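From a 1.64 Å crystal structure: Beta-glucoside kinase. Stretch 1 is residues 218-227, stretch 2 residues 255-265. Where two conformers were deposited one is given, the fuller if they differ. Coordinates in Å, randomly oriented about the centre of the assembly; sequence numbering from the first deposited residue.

Stretch 1 (218-227) ITEFYTGICT
Stretch 2, residues 255-265: AELKHHMESFG

Two helices of one chain cross at a steep angle. Residues 218-227 are helical throughout, within a helix that extends beyond both ends; the second stretch enters from a helix that begins before Ala 255, and its chain is in a loop or turn by Phe 264 and Gly 265. The axes approach to 9.7 Å, with N-to-C directions 75° apart (signed crossing angle -75°). Two CA pairs set the register: Tyr 222 CA to Leu 257 CA at 6.5 Å, and Cys 226 CA to Met 261 CA at 6.2 Å. One i to i+4 step on each helix separates these pairs, and 555 Å² is buried in all.

His 260 is the knob. Its side chain, with chi1 off-well at -144° and chi2 at 81°, enters a hole made by Thr 219, Tyr 222, Thr 223 and Cys 226. Tyr 222 CB covers one ring face, 3.8 Å from the His 260 centroid and 6° off the normal, a CH-pi contact. The ring edge carries the polar chemistry: His 260 NE2 and Thr 223 OG1 share a hydrogen bond of 2.8 Å in which either could be the donor. The m rotamer of Thr 223 also places its OG1 3.1 Å from Thr 219 O, one turn back. That carbonyl already accepts from Thr 223 N at 2.9 Å. The single proton of Thr 223 OG1 has both Thr 219 O and His 260 NE2 within reach, and the geometry does not settle which receives it. Thr 223 N itself lies 3.5 Å from His 260 NE2, but at a poor angle for bonding.

The second polar link is weaker. Tyr 222 (chi1 m, -75°; chi2 -39°) extends its hydroxyl to Glu 256 (m, t, chi3 -81°), and Tyr 222 OH donates a weak hydrogen bond to Glu 256 OE1 at 2.9 Å. OE1 is also hydrogen-bonded elsewhere in the structure, as is OE2.

Apolar contacts fill the remainder. Leu 257 (m, t) starts sideways, but its end comes nearer, bringing CD2 to 3.3 Å from Tyr 222 CD1 and 3.8 Å from Ile 225 CG2; Ile 225 is m, t. Cys 226, chi1 m, points toward the partner: its SG lies 3.4 Å from the SE of Met 261, a selenomethionine in the m, m, m rotamer, and 3.6 Å from His 260 CD2 at the ring edge. Cys 226 CB sits over one face of Phe 264 (m, chi2 -89°), 4.0 Å from its centroid.

Phe 264 N and Gly 265 N both reach Met 261 O at 2.8 Å, tying down the turn. Gly 265, at phi/psi 105/109, adopts angles where a CB would jam against the preceding carbonyl.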

# COMPACT_ATOMS: atom_id res chain seq x y z
N ILE A 218 9.46 23.87 7.99
CA ILE A 218 10.25 22.84 7.34
C ILE A 218 10.25 21.55 8.16
O ILE A 218 10.09 20.44 7.61
CB ILE A 218 11.71 23.31 7.00
CG1 ILE A 218 11.66 24.49 5.97
CG2 ILE A 218 12.55 22.10 6.51
CD1 ILE A 218 10.90 24.21 4.68
N THR A 219 10.38 21.72 9.47
CA THR A 219 10.34 20.57 10.39
C THR A 219 9.02 19.79 10.26
O THR A 219 9.01 18.55 10.18
CB THR A 219 10.64 20.98 11.83
OG1 THR A 219 11.93 21.61 11.88
CG2 THR A 219 10.65 19.76 12.78
N GLU A 220 7.91 20.53 10.24
CA GLU A 220 6.58 19.91 10.12
C GLU A 220 6.42 19.23 8.75
O GLU A 220 5.83 18.17 8.67
CB GLU A 220 5.47 20.91 10.37
CG GLU A 220 5.51 21.44 11.79
CD GLU A 220 5.02 20.44 12.83
OE1 GLU A 220 3.89 20.00 12.67
OE2 GLU A 220 5.74 20.12 13.79
N PHE A 221 6.90 19.88 7.69
CA PHE A 221 6.91 19.30 6.34
C PHE A 221 7.64 17.96 6.35
O PHE A 221 7.13 16.93 5.87
CB PHE A 221 7.54 20.34 5.39
CG PHE A 221 7.71 19.87 3.96
CD1 PHE A 221 6.63 19.66 3.11
CD2 PHE A 221 8.97 19.79 3.42
CE1 PHE A 221 6.80 19.29 1.80
CE2 PHE A 221 9.16 19.44 2.10
CZ PHE A 221 8.08 19.19 1.28
N TYR A 222 8.84 17.93 6.91
CA TYR A 222 9.61 16.69 6.91
C TYR A 222 8.94 15.62 7.76
O TYR A 222 8.94 14.43 7.39
CB TYR A 222 11.04 16.94 7.37
CG TYR A 222 11.92 17.62 6.32
CD1 TYR A 222 11.82 17.28 4.98
CD2 TYR A 222 12.95 18.44 6.67
CE1 TYR A 222 12.62 17.85 4.02
CE2 TYR A 222 13.80 18.99 5.70
CZ TYR A 222 13.62 18.71 4.39
OH TYR A 222 14.48 19.29 3.48
N THR A 223 8.30 16.02 8.84
CA THR A 223 7.57 15.04 9.67
C THR A 223 6.41 14.41 8.87
O THR A 223 6.21 13.23 8.93
CB THR A 223 7.04 15.68 10.98
OG1 THR A 223 8.17 16.04 11.81
CG2 THR A 223 6.06 14.71 11.76
N GLY A 224 5.69 15.21 8.09
CA GLY A 224 4.66 14.70 7.27
C GLY A 224 5.19 13.73 6.24
O GLY A 224 4.62 12.68 6.00
N ILE A 225 6.31 14.09 5.59
CA ILE A 225 6.92 13.17 4.62
C ILE A 225 7.33 11.83 5.29
O ILE A 225 7.04 10.74 4.76
CB ILE A 225 8.11 13.77 3.89
CG1 ILE A 225 7.66 14.98 3.07
CG2 ILE A 225 8.76 12.73 2.94
CD1 ILE A 225 8.79 15.85 2.53
N CYS A 226 7.96 11.94 6.47
CA CYS A 226 8.35 10.76 7.22
C CYS A 226 7.14 9.88 7.60
O CYS A 226 7.27 8.67 7.62
CB CYS A 226 9.12 11.15 8.47
SG CYS A 226 10.79 11.74 8.12
N THR A 227 5.99 10.51 7.91
CA THR A 227 4.77 9.81 8.25
C THR A 227 4.35 8.96 7.03
O THR A 227 4.06 7.78 7.16
CB THR A 227 3.67 10.78 8.69
OG1 THR A 227 4.16 11.53 9.83
CG2 THR A 227 2.35 10.08 9.03
N ALA A 255 19.36 13.91 2.06
CA ALA A 255 20.16 13.86 3.29
C ALA A 255 19.31 14.37 4.45
O ALA A 255 19.34 13.78 5.54
CB ALA A 255 21.48 14.64 3.20
N GLU A 256 18.51 15.40 4.19
CA GLU A 256 17.66 16.01 5.25
C GLU A 256 16.54 15.06 5.71
O GLU A 256 16.26 14.94 6.88
CB GLU A 256 17.11 17.33 4.79
CG GLU A 256 18.18 18.42 4.68
CD GLU A 256 17.57 19.75 4.31
OE1 GLU A 256 17.31 20.00 3.17
OE2 GLU A 256 17.34 20.55 5.16
N LEU A 257 15.95 14.35 4.76
CA LEU A 257 14.93 13.35 5.07
C LEU A 257 15.52 12.18 5.80
O LEU A 257 14.94 11.70 6.75
CB LEU A 257 14.24 12.84 3.82
CG LEU A 257 13.16 13.71 3.23
CD1 LEU A 257 12.61 13.03 1.96
CD2 LEU A 257 12.09 14.06 4.27
N LYS A 258 16.69 11.70 5.38
CA LYS A 258 17.34 10.61 6.10
C LYS A 258 17.59 10.99 7.56
O LYS A 258 17.48 10.16 8.45
CB LYS A 258 18.66 10.20 5.43
CG LYS A 258 18.51 9.41 4.13
CD LYS A 258 19.90 9.15 3.57
CE LYS A 258 19.85 8.37 2.30
NZ LYS A 258 21.23 8.28 1.76
N HIS A 259 18.04 12.23 7.78
CA HIS A 259 18.29 12.73 9.13
C HIS A 259 17.00 12.66 9.96
O HIS A 259 16.92 12.05 11.04
CB HIS A 259 18.84 14.15 9.04
CG HIS A 259 19.18 14.78 10.35
ND1 HIS A 259 20.35 14.51 11.02
CD2 HIS A 259 18.52 15.74 11.08
CE1 HIS A 259 20.38 15.29 12.12
NE2 HIS A 259 19.28 16.04 12.15
N HIS A 260 15.95 13.23 9.42
CA HIS A 260 14.64 13.22 10.10
C HIS A 260 14.13 11.82 10.36
O HIS A 260 13.51 11.53 11.40
CB HIS A 260 13.65 14.02 9.27
CG HIS A 260 12.67 14.79 10.07
ND1 HIS A 260 12.96 16.00 10.65
CD2 HIS A 260 11.34 14.51 10.38
CE1 HIS A 260 11.88 16.45 11.30
NE2 HIS A 260 10.88 15.55 11.14
N MSE A 261 14.36 10.92 9.39
CA MSE A 261 13.97 9.52 9.49
C MSE A 261 14.69 8.73 10.57
O MSE A 261 14.25 7.66 10.95
CB MSE A 261 14.13 8.80 8.14
CG MSE A 261 13.06 9.05 7.14
SE MSE A 261 11.28 8.45 7.62
CE MSE A 261 11.43 6.50 7.59
N GLU A 262 15.71 9.30 11.18
CA GLU A 262 16.37 8.62 12.30
C GLU A 262 15.42 8.40 13.48
O GLU A 262 15.61 7.47 14.28
CB GLU A 262 17.64 9.40 12.72
CG GLU A 262 18.70 9.35 11.62
CD GLU A 262 20.04 9.93 12.01
OE1 GLU A 262 20.20 10.35 13.13
OE2 GLU A 262 20.94 9.98 11.13
N SER A 263 14.35 9.22 13.55
CA SER A 263 13.35 9.09 14.61
C SER A 263 12.27 8.05 14.26
O SER A 263 11.41 7.75 15.10
CB SER A 263 12.70 10.40 14.90
OG SER A 263 13.60 11.38 15.37
N PHE A 264 12.34 7.49 13.04
CA PHE A 264 11.26 6.65 12.48
C PHE A 264 11.75 5.29 12.09
O PHE A 264 11.15 4.26 12.50
CB PHE A 264 10.55 7.37 11.31
CG PHE A 264 9.82 8.60 11.76
CD1 PHE A 264 8.52 8.52 12.17
CD2 PHE A 264 10.44 9.86 11.75
CE1 PHE A 264 7.84 9.65 12.60
CE2 PHE A 264 9.76 10.97 12.18
CZ PHE A 264 8.46 10.87 12.61
N GLY A 265 12.81 5.30 11.29
CA GLY A 265 13.51 4.12 10.88
C GLY A 265 13.22 3.73 9.44
O GLY A 265 12.13 3.28 9.11